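Local coordinates for uncharacterized protein LPG1670 (Legionella pneumophila subsp. pneumophila, PDB 5T2X) that is of unknown function but belongs to the DUF5630 family and folds as a single, predominantly helical chain, at residues A[145-150]-A[184-189]; A[113-118]-A[135-140]; A[196-201]-A[256-261]. All blocks are in the same frame, centred on the assembly; numbering follows the deposited sequence.

Interaction 1 (A[145-150]-A[184-189]); sequences KYKMGL and AILSNA
L186 reaches across to Y146 and K147 with one methyl, CD1, and this branch defines the close-packed part of the contact. L186 CD1 lies 3.9 Å from CA of K147 and sits equally close to CB and CG of that residue, so it meets the root of the lysine rather than its charged end; the leucine stands roughly perpendicular to the lysine chain. Toward Y146 the same methyl approaches the CD2–CE2 side of the ring at a slant: L186 CD1 is 3.9 Å from Y146 CE2. CB of L186 follows, 4.1 Å from Y146 CE2. With CG of Y146 anti to the backbone N (chi1 172°), the ring projects toward L186, and ring and leucine run alongside one another, pointing opposite ways.

The other side is loose: K147 is exposed and extended beyond CG, carrying its ammonium away from the apolar patch, and only 160 Å² is buried in all. Y146 also packs on Y153 and S154 of helix 153-167. S187 OG accepts from A189 N in an ST turn, while G149 N to Y146 O (3.2 Å) and L150 N to K145 O (3.1 Å), with positive phi at G149, close helix 132-147 in a Schellman motif.

Interaction 2 (A[113-118]-A[135-140]); sequences KPFGDN and YNSLST
The F115 ring presents its edge to S137 and T140 of helix 132-147. Near the ring plane, F115 CE1 stands 3.3 Å from OG of S137, and F115 CZ is 4.4 Å from CG2 of T140. The backbone carbonyl of S137 also comes up to this rim: its O lies 3.4 Å from F115 CE1 and equally close to CZ, but it is tilted well above the plane, on the side opposite OG. The hydroxyl is therefore the serine oxygen that truly meets the edge, while the carbonyl oxygen approaches the same two carbons at a slant. Elsewhere, R108 of helix 91-111 makes a cation-pi contact with the ring, and the ring of W141, one residue beyond T140, meets it with the planes inclined at about 50°.

Two torsions bring the partners together. F115 has CG beside its backbone N (chi1 -59°), on a left-handed backbone that points the side chain at the helix. S137 sets OG anti to the backbone N (chi1 -178°), which swings the hydroxyl toward the ring; this serine also touches Y101 of helix 91-111 and L123 of helix 117-128.

On the loop side, G116 is the N-cap of helix 117-128, and F115 N is hydrogen-bonded to OE1 of E119 in its first turn.

The loop joining helices 91-111 and 117-128 thus touches helix 132-147 through F115. Since the rim of a phenyl ring is slightly positive and its faces slightly negative, the hydroxyl oxygen at the edge and the guanidinium in cation-pi contact are complementary, consistent with a modest electrostatic gain added to a small contact of 131 Å².

Interaction 3 (A[196-201]-A[256-261]); sequences EALEAL and NKIYDK
I258 points toward helix 196-201 and sets its CG2 methyl against the backbone there, 3.8 Å from E199 N and equally close to E199 CA. L198 slants in from the neighbouring position: its CD2 lies 3.9 Å from I258 CG2 and 4.0 Å from I258 CD1. The leucine is placed for this by having CG anti to the backbone N (chi1 175°), and it also packs on T244 of helix 237-248.

The close methyl-to-backbone fit matches the short separation of E199 and I258, whose CA atoms are 5.8 Å apart. The axes of the two helical segments come within 9.1 Å, with a signed crossing angle of -38°. This is helix-on-helix packing, in which the C-terminal helix 252-272 packs across helix 191-207 at this angle, the two running in broadly the same direction; A197 and A200 of the latter pack on helix 169-185.

A polar pair flanks the apolar part. K261, its chain bent at chi3 (59°), carries CE and NZ past the OE1 side of the extended E199. K261 NZ stands 3.5 Å from E199 OE1, a salt bridge whose hydrogen bond is weak. E199 is buried, and lysines at its carboxylate would be expected to stabilise the negative charge. The other oxygen, OE2, is salt-bridged to K265, one turn further along helix 252-272.

Overall arrangement
Along the chain the three contacts come in series: interaction 2 closes before interaction 1 opens, and interaction 1 before interaction 3. Interactions 1 and 2 share helix 132-147, the latter using residues 135-140 and the former its C-terminal end, with centres about 18 Å apart. Interactions 1 and 3 are linked by helices 169-185 and 191-207, which follow each other in the chain; their centres are about 23 Å apart. Interactions 2 and 3 lie farthest apart, at about 29 Å between centres, and no two contacts touch. Two surface contacts and one buried one thus mark successive steps through an all-helical array, from the loop before helix 117-128 to the C-terminal helix 252-272.

Interaction 1 (A[145-150]-A[184-189])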
loop_
_atom_site.group_PDB
_atom_site.type_symbol
_atom_site.label_atom_id
_atom_site.label_comp_id
_atom_site.label_asym_id
_atom_site.label_seq_id
_atom_site.Cartn_x
_atom_site.Cartn_y
_atom_site.Cartn_z
ATOM N N LYS A 145 15.301 -8.868 8.775
ATOM C CA LYS A 145 15.487 -8.995 10.218
ATOM C C LYS A 145 15.218 -10.424 10.672
ATOM O O LYS A 145 15.979 -10.994 11.462
ATOM C CB LYS A 145 14.565 -8.021 10.955
ATOM C CG LYS A 145 14.888 -6.553 10.745
ATOM C CD LYS A 145 15.932 -6.073 11.729
ATOM C CE LYS A 145 16.234 -4.597 11.537
ATOM N NZ LYS A 145 17.265 -4.114 12.496
ATOM N N TYR A 146 14.128 -11.015 10.180
ATOM C CA TYR A 146 13.813 -12.397 10.519
ATOM C C TYR A 146 14.865 -13.350 9.967
ATOM O O TYR A 146 15.259 -14.310 10.641
ATOM C CB TYR A 146 12.423 -12.752 9.989
ATOM C CG TYR A 146 12.056 -14.214 10.099
ATOM C CD1 TYR A 146 11.984 -14.843 11.334
ATOM C CD2 TYR A 146 11.759 -14.960 8.966
ATOM C CE1 TYR A 146 11.642 -16.177 11.438
ATOM C CE2 TYR A 146 11.415 -16.294 9.059
ATOM C CZ TYR A 146 11.357 -16.897 10.297
ATOM O OH TYR A 146 11.015 -18.223 10.395
ATOM N N LYS A 147 15.347 -13.087 8.751
ATOM C CA LYS A 147 16.315 -13.977 8.120
ATOM C C LYS A 147 17.643 -14.001 8.870
ATOM O O LYS A 147 18.308 -15.042 8.911
ATOM C CB LYS A 147 16.532 -13.559 6.667
ATOM C CG LYS A 147 17.424 -14.488 5.863
ATOM C CD LYS A 147 17.557 -14.000 4.429
ATOM C CE LYS A 147 18.436 -14.925 3.604
ATOM N NZ LYS A 147 18.598 -14.425 2.211
HETATM N N MSE A 148 18.041 -12.885 9.473
HETATM C CA MSE A 148 19.330 -12.831 10.154
HETATM C C MSE A 148 19.249 -13.326 11.599
HETATM O O MSE A 148 20.249 -13.312 12.316
HETATM C CB MSE A 148 19.905 -11.412 10.119
HETATM C CG MSE A 148 19.223 -10.415 11.036
HETATM SE SE MSE A 148 20.169 -8.703 11.059
HETATM C CE MSE A 148 19.004 -7.728 12.273
ATOM N N GLY A 149 18.064 -13.761 12.030
ATOM C CA GLY A 149 17.957 -14.440 13.307
ATOM C C GLY A 149 16.890 -13.956 14.270
ATOM O O GLY A 149 16.620 -14.626 15.272
ATOM N N LEU A 150 16.279 -12.805 14.000
ATOM C CA LEU A 150 15.262 -12.255 14.896
ATOM C C LEU A 150 13.923 -12.908 14.568
ATOM O O LEU A 150 13.226 -12.497 13.639
ATOM C CB LEU A 150 15.201 -10.737 14.769
ATOM C CG LEU A 150 16.517 -10.012 15.066
ATOM C CD1 LEU A 150 16.332 -8.501 15.036
ATOM C CD2 LEU A 150 17.087 -10.456 16.404
ATOM N N ALA A 184 8.337 -19.708 3.843
ATOM C CA ALA A 184 8.438 -21.158 3.711
ATOM C C ALA A 184 9.874 -21.603 3.472
ATOM O O ALA A 184 10.257 -22.705 3.883
ATOM C CB ALA A 184 7.539 -21.647 2.577
ATOM N N ILE A 185 10.679 -20.768 2.812
ATOM C CA ILE A 185 12.073 -21.116 2.551
ATOM C C ILE A 185 12.841 -21.267 3.858
ATOM O O ILE A 185 13.676 -22.168 4.005
ATOM C CB ILE A 185 12.721 -20.062 1.630
ATOM C CG1 ILE A 185 12.020 -20.038 0.271
ATOM C CG2 ILE A 185 14.207 -20.334 1.458
ATOM C CD1 ILE A 185 12.036 -21.369 -0.449
ATOM N N LEU A 186 12.567 -20.398 4.827
ATOM C CA LEU A 186 13.267 -20.407 6.104
ATOM C C LEU A 186 12.571 -21.255 7.162
ATOM O O LEU A 186 13.052 -21.319 8.297
ATOM C CB LEU A 186 13.427 -18.974 6.625
ATOM C CG LEU A 186 14.119 -17.989 5.681
ATOM C CD1 LEU A 186 14.143 -16.591 6.280
ATOM C CD2 LEU A 186 15.526 -18.461 5.348
ATOM N N SER A 187 11.462 -21.903 6.823
ATOM C CA SER A 187 10.713 -22.692 7.786
ATOM C C SER A 187 11.111 -24.161 7.707
ATOM O O SER A 187 11.489 -24.669 6.648
ATOM C CB SER A 187 9.209 -22.549 7.549
ATOM O OG SER A 187 8.471 -23.382 8.426
ATOM N N ASN A 188 11.025 -24.840 8.850
ATOM C CA ASN A 188 11.282 -26.271 8.917
ATOM C C ASN A 188 10.027 -27.107 8.708
ATOM O O ASN A 188 10.139 -28.316 8.475
ATOM C CB ASN A 188 11.928 -26.629 10.260
ATOM C CG ASN A 188 13.346 -26.104 10.381
ATOM O OD1 ASN A 188 14.127 -26.169 9.430
ATOM N ND2 ASN A 188 13.684 -25.573 11.550
ATOM N N ALA A 189 8.846 -26.498 8.785
ATOM C CA ALA A 189 7.582 -27.145 8.428
ATOM C C ALA A 189 6.836 -26.226 7.470
ATOM O O ALA A 189 5.802 -25.643 7.817
ATOM C CB ALA A 189 6.743 -27.455 9.670
#

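Interaction 2 (A[113-118]-A[135-140])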
loop_
_atom_site.group_PDB
_atom_site.type_symbol
_atom_site.label_atom_id
_atom_site.label_comp_id
_atom_site.label_asym_id
_atom_site.label_seq_id
_atom_site.Cartn_x
_atom_site.Cartn_y
_atom_site.Cartn_z
ATOM N N LYS A 113 22.826 3.600 3.465
ATOM C CA LYS A 113 22.501 2.217 3.759
ATOM C C LYS A 113 20.992 2.008 3.718
ATOM O O LYS A 113 20.225 2.959 3.903
ATOM C CB LYS A 113 23.037 1.797 5.134
ATOM C CG LYS A 113 22.207 2.297 6.304
ATOM C CD LYS A 113 22.665 1.670 7.607
ATOM C CE LYS A 113 21.647 1.882 8.713
ATOM N NZ LYS A 113 22.034 1.163 9.958
ATOM N N PRO A 114 20.534 0.782 3.469
ATOM C CA PRO A 114 19.088 0.527 3.463
ATOM C C PRO A 114 18.512 0.504 4.872
ATOM O O PRO A 114 19.145 0.021 5.815
ATOM C CB PRO A 114 18.968 -0.850 2.794
ATOM C CG PRO A 114 20.301 -1.097 2.140
ATOM C CD PRO A 114 21.296 -0.386 2.997
ATOM N N PHE A 115 17.297 1.043 4.999
ATOM C CA PHE A 115 16.500 0.964 6.226
ATOM C C PHE A 115 17.208 1.615 7.414
ATOM O O PHE A 115 17.333 1.029 8.493
ATOM C CB PHE A 115 16.115 -0.485 6.541
ATOM C CG PHE A 115 15.317 -1.146 5.452
ATOM C CD1 PHE A 115 14.085 -0.635 5.072
ATOM C CD2 PHE A 115 15.795 -2.276 4.808
ATOM C CE1 PHE A 115 13.348 -1.237 4.066
ATOM C CE2 PHE A 115 15.063 -2.884 3.805
ATOM C CZ PHE A 115 13.837 -2.364 3.434
ATOM N N GLY A 116 17.666 2.845 7.211
ATOM C CA GLY A 116 18.124 3.654 8.320
ATOM C C GLY A 116 16.965 4.117 9.184
ATOM O O GLY A 116 15.791 3.907 8.876
ATOM N N ASP A 117 17.310 4.768 10.297
ATOM C CA ASP A 117 16.281 5.234 11.223
ATOM C C ASP A 117 15.371 6.266 10.570
ATOM O O ASP A 117 14.154 6.261 10.793
ATOM C CB ASP A 117 16.924 5.808 12.486
ATOM C CG ASP A 117 17.574 4.742 13.346
ATOM O OD1 ASP A 117 17.255 3.548 13.157
ATOM O OD2 ASP A 117 18.396 5.099 14.216
ATOM N N ASN A 118 15.940 7.162 9.759
ATOM C CA ASN A 118 15.126 8.168 9.084
ATOM C C ASN A 118 14.208 7.526 8.050
ATOM O O ASN A 118 13.017 7.852 7.977
ATOM C CB ASN A 118 16.019 9.220 8.428
ATOM C CG ASN A 118 16.747 10.084 9.440
ATOM O OD1 ASN A 118 16.328 10.199 10.592
ATOM N ND2 ASN A 118 17.839 10.704 9.011
ATOM N N TYR A 135 4.209 -0.739 2.626
ATOM C CA TYR A 135 3.982 -2.104 3.093
ATOM C C TYR A 135 4.937 -3.081 2.419
ATOM O O TYR A 135 5.451 -4.003 3.064
ATOM C CB TYR A 135 2.531 -2.513 2.839
ATOM C CG TYR A 135 1.540 -1.914 3.813
ATOM C CD1 TYR A 135 1.864 -1.755 5.153
ATOM C CD2 TYR A 135 0.279 -1.506 3.389
ATOM C CE1 TYR A 135 0.959 -1.210 6.049
ATOM C CE2 TYR A 135 -0.632 -0.959 4.278
ATOM C CZ TYR A 135 -0.285 -0.812 5.605
ATOM O OH TYR A 135 -1.186 -0.269 6.494
ATOM N N ASN A 136 5.193 -2.891 1.124
ATOM C CA ASN A 136 6.122 -3.766 0.417
ATOM C C ASN A 136 7.540 -3.609 0.953
ATOM O O ASN A 136 8.233 -4.602 1.206
ATOM C CB ASN A 136 6.079 -3.470 -1.083
ATOM C CG ASN A 136 6.980 -4.387 -1.884
ATOM O OD1 ASN A 136 7.182 -5.546 -1.526
ATOM N ND2 ASN A 136 7.533 -3.869 -2.974
ATOM N N SER A 137 7.984 -2.365 1.141
ATOM C CA SER A 137 9.344 -2.127 1.614
ATOM C C SER A 137 9.504 -2.530 3.076
ATOM O O SER A 137 10.548 -3.064 3.467
ATOM C CB SER A 137 9.715 -0.658 1.412
ATOM O OG SER A 137 11.050 -0.406 1.813
ATOM N N LEU A 138 8.479 -2.288 3.899
ATOM C CA LEU A 138 8.561 -2.672 5.305
ATOM C C LEU A 138 8.563 -4.186 5.479
ATOM O O LEU A 138 9.224 -4.698 6.391
ATOM C CB LEU A 138 7.411 -2.049 6.095
ATOM C CG LEU A 138 7.559 -0.570 6.455
ATOM C CD1 LEU A 138 6.285 -0.048 7.096
ATOM C CD2 LEU A 138 8.748 -0.367 7.383
ATOM N N SER A 139 7.834 -4.916 4.631
ATOM C CA SER A 139 7.853 -6.373 4.722
ATOM C C SER A 139 9.217 -6.935 4.343
ATOM O O SER A 139 9.651 -7.940 4.917
ATOM C CB SER A 139 6.761 -6.980 3.839
ATOM O OG SER A 139 7.007 -6.726 2.468
ATOM N N THR A 140 9.903 -6.306 3.386
ATOM C CA THR A 140 11.278 -6.697 3.089
ATOM C C THR A 140 12.194 -6.410 4.273
ATOM O O THR A 140 13.055 -7.229 4.614
ATOM C CB THR A 140 11.772 -5.970 1.838
ATOM O OG1 THR A 140 10.978 -6.361 0.711
ATOM C CG2 THR A 140 13.234 -6.306 1.565
#

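Interaction 3 (A[196-201]-A[256-261])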
loop_
_atom_site.group_PDB
_atom_site.type_symbol
_atom_site.label_atom_id
_atom_site.label_comp_id
_atom_site.label_asym_id
_atom_site.label_seq_id
_atom_site.Cartn_x
_atom_site.Cartn_y
_atom_site.Cartn_z
ATOM N N GLU A 196 -0.939 -21.238 2.603
ATOM C CA GLU A 196 -1.373 -19.846 2.665
ATOM C C GLU A 196 -0.937 -19.069 1.430
ATOM O O GLU A 196 -1.643 -18.152 0.996
ATOM C CB GLU A 196 -0.834 -19.181 3.934
ATOM C CG GLU A 196 -1.565 -19.580 5.206
ATOM C CD GLU A 196 -2.942 -18.950 5.308
ATOM O OE1 GLU A 196 -3.107 -17.800 4.850
ATOM O OE2 GLU A 196 -3.861 -19.605 5.844
ATOM N N ALA A 197 0.217 -19.418 0.856
ATOM C CA ALA A 197 0.663 -18.759 -0.368
ATOM C C ALA A 197 -0.274 -19.063 -1.528
ATOM O O ALA A 197 -0.580 -18.178 -2.337
ATOM C CB ALA A 197 2.089 -19.190 -0.708
ATOM N N LEU A 198 -0.739 -20.310 -1.625
ATOM C CA LEU A 198 -1.632 -20.692 -2.714
ATOM C C LEU A 198 -2.951 -19.934 -2.637
ATOM O O LEU A 198 -3.449 -19.428 -3.649
ATOM C CB LEU A 198 -1.878 -22.202 -2.684
ATOM C CG LEU A 198 -2.883 -22.751 -3.699
ATOM C CD1 LEU A 198 -2.415 -22.479 -5.119
ATOM C CD2 LEU A 198 -3.111 -24.239 -3.479
ATOM N N GLU A 199 -3.531 -19.843 -1.437
ATOM C CA GLU A 199 -4.807 -19.152 -1.280
ATOM C C GLU A 199 -4.695 -17.691 -1.697
ATOM O O GLU A 199 -5.543 -17.176 -2.434
ATOM C CB GLU A 199 -5.288 -19.267 0.166
ATOM C CG GLU A 199 -6.572 -18.509 0.456
ATOM C CD GLU A 199 -7.012 -18.647 1.900
ATOM O OE1 GLU A 199 -6.508 -19.557 2.591
ATOM O OE2 GLU A 199 -7.858 -17.845 2.346
ATOM N N ALA A 200 -3.642 -17.007 -1.241
ATOM C CA ALA A 200 -3.449 -15.611 -1.621
ATOM C C ALA A 200 -3.164 -15.477 -3.111
ATOM O O ALA A 200 -3.580 -14.497 -3.739
ATOM C CB ALA A 200 -2.316 -14.995 -0.801
ATOM N N LEU A 201 -2.456 -16.447 -3.691
ATOM C CA LEU A 201 -2.187 -16.403 -5.125
ATOM C C LEU A 201 -3.469 -16.580 -5.929
ATOM O O LEU A 201 -3.673 -15.899 -6.941
ATOM C CB LEU A 201 -1.163 -17.475 -5.499
ATOM C CG LEU A 201 -0.792 -17.594 -6.978
ATOM C CD1 LEU A 201 -0.262 -16.273 -7.511
ATOM C CD2 LEU A 201 0.231 -18.702 -7.175
ATOM N N ASN A 256 -9.121 -28.674 -2.812
ATOM C CA ASN A 256 -10.505 -28.224 -2.927
ATOM C C ASN A 256 -10.881 -27.272 -1.801
ATOM O O ASN A 256 -11.673 -26.346 -2.009
ATOM C CB ASN A 256 -11.449 -29.427 -2.942
ATOM C CG ASN A 256 -11.293 -30.275 -4.188
ATOM O OD1 ASN A 256 -11.105 -29.754 -5.288
ATOM N ND2 ASN A 256 -11.366 -31.591 -4.023
ATOM N N LYS A 257 -10.323 -27.477 -0.607
ATOM C CA LYS A 257 -10.603 -26.568 0.499
ATOM C C LYS A 257 -9.987 -25.196 0.252
ATOM O O LYS A 257 -10.603 -24.169 0.557
ATOM C CB LYS A 257 -10.088 -27.165 1.809
ATOM C CG LYS A 257 -10.452 -26.361 3.049
ATOM C CD LYS A 257 -11.960 -26.300 3.255
ATOM C CE LYS A 257 -12.559 -27.693 3.397
ATOM N NZ LYS A 257 -11.976 -28.439 4.548
ATOM N N ILE A 258 -8.777 -25.161 -0.311
ATOM C CA ILE A 258 -8.110 -23.887 -0.562
ATOM C C ILE A 258 -8.779 -23.148 -1.714
ATOM O O ILE A 258 -8.986 -21.930 -1.649
ATOM C CB ILE A 258 -6.609 -24.119 -0.824
ATOM C CG1 ILE A 258 -5.935 -24.697 0.422
ATOM C CG2 ILE A 258 -5.931 -22.825 -1.249
ATOM C CD1 ILE A 258 -4.468 -25.016 0.235
ATOM N N TYR A 259 -9.131 -23.868 -2.783
ATOM C CA TYR A 259 -9.810 -23.236 -3.911
ATOM C C TYR A 259 -11.164 -22.672 -3.497
ATOM O O TYR A 259 -11.572 -21.606 -3.973
ATOM C CB TYR A 259 -9.975 -24.236 -5.056
ATOM C CG TYR A 259 -8.795 -24.315 -6.000
ATOM C CD1 TYR A 259 -7.715 -25.144 -5.729
ATOM C CD2 TYR A 259 -8.768 -23.569 -7.172
ATOM C CE1 TYR A 259 -6.638 -25.223 -6.593
ATOM C CE2 TYR A 259 -7.696 -23.641 -8.043
ATOM C CZ TYR A 259 -6.633 -24.470 -7.748
ATOM O OH TYR A 259 -5.562 -24.547 -8.610
ATOM N N ASP A 260 -11.874 -23.372 -2.610
ATOM C CA ASP A 260 -13.171 -22.881 -2.156
ATOM C C ASP A 260 -13.017 -21.659 -1.259
ATOM O O ASP A 260 -13.820 -20.722 -1.338
ATOM C CB ASP A 260 -13.930 -23.993 -1.429
ATOM C CG ASP A 260 -14.449 -25.060 -2.376
ATOM O OD1 ASP A 260 -13.913 -25.175 -3.499
ATOM O OD2 ASP A 260 -15.392 -25.784 -1.995
ATOM N N LYS A 261 -11.996 -21.650 -0.399
ATOM C CA LYS A 261 -11.760 -20.487 0.451
ATOM C C LYS A 261 -11.365 -19.271 -0.378
ATOM O O LYS A 261 -11.789 -18.148 -0.083
ATOM C CB LYS A 261 -10.686 -20.800 1.493
ATOM C CG LYS A 261 -11.139 -21.745 2.596
ATOM C CD LYS A 261 -9.988 -22.111 3.522
ATOM C CE LYS A 261 -9.386 -20.877 4.178
ATOM N NZ LYS A 261 -8.244 -21.223 5.069
#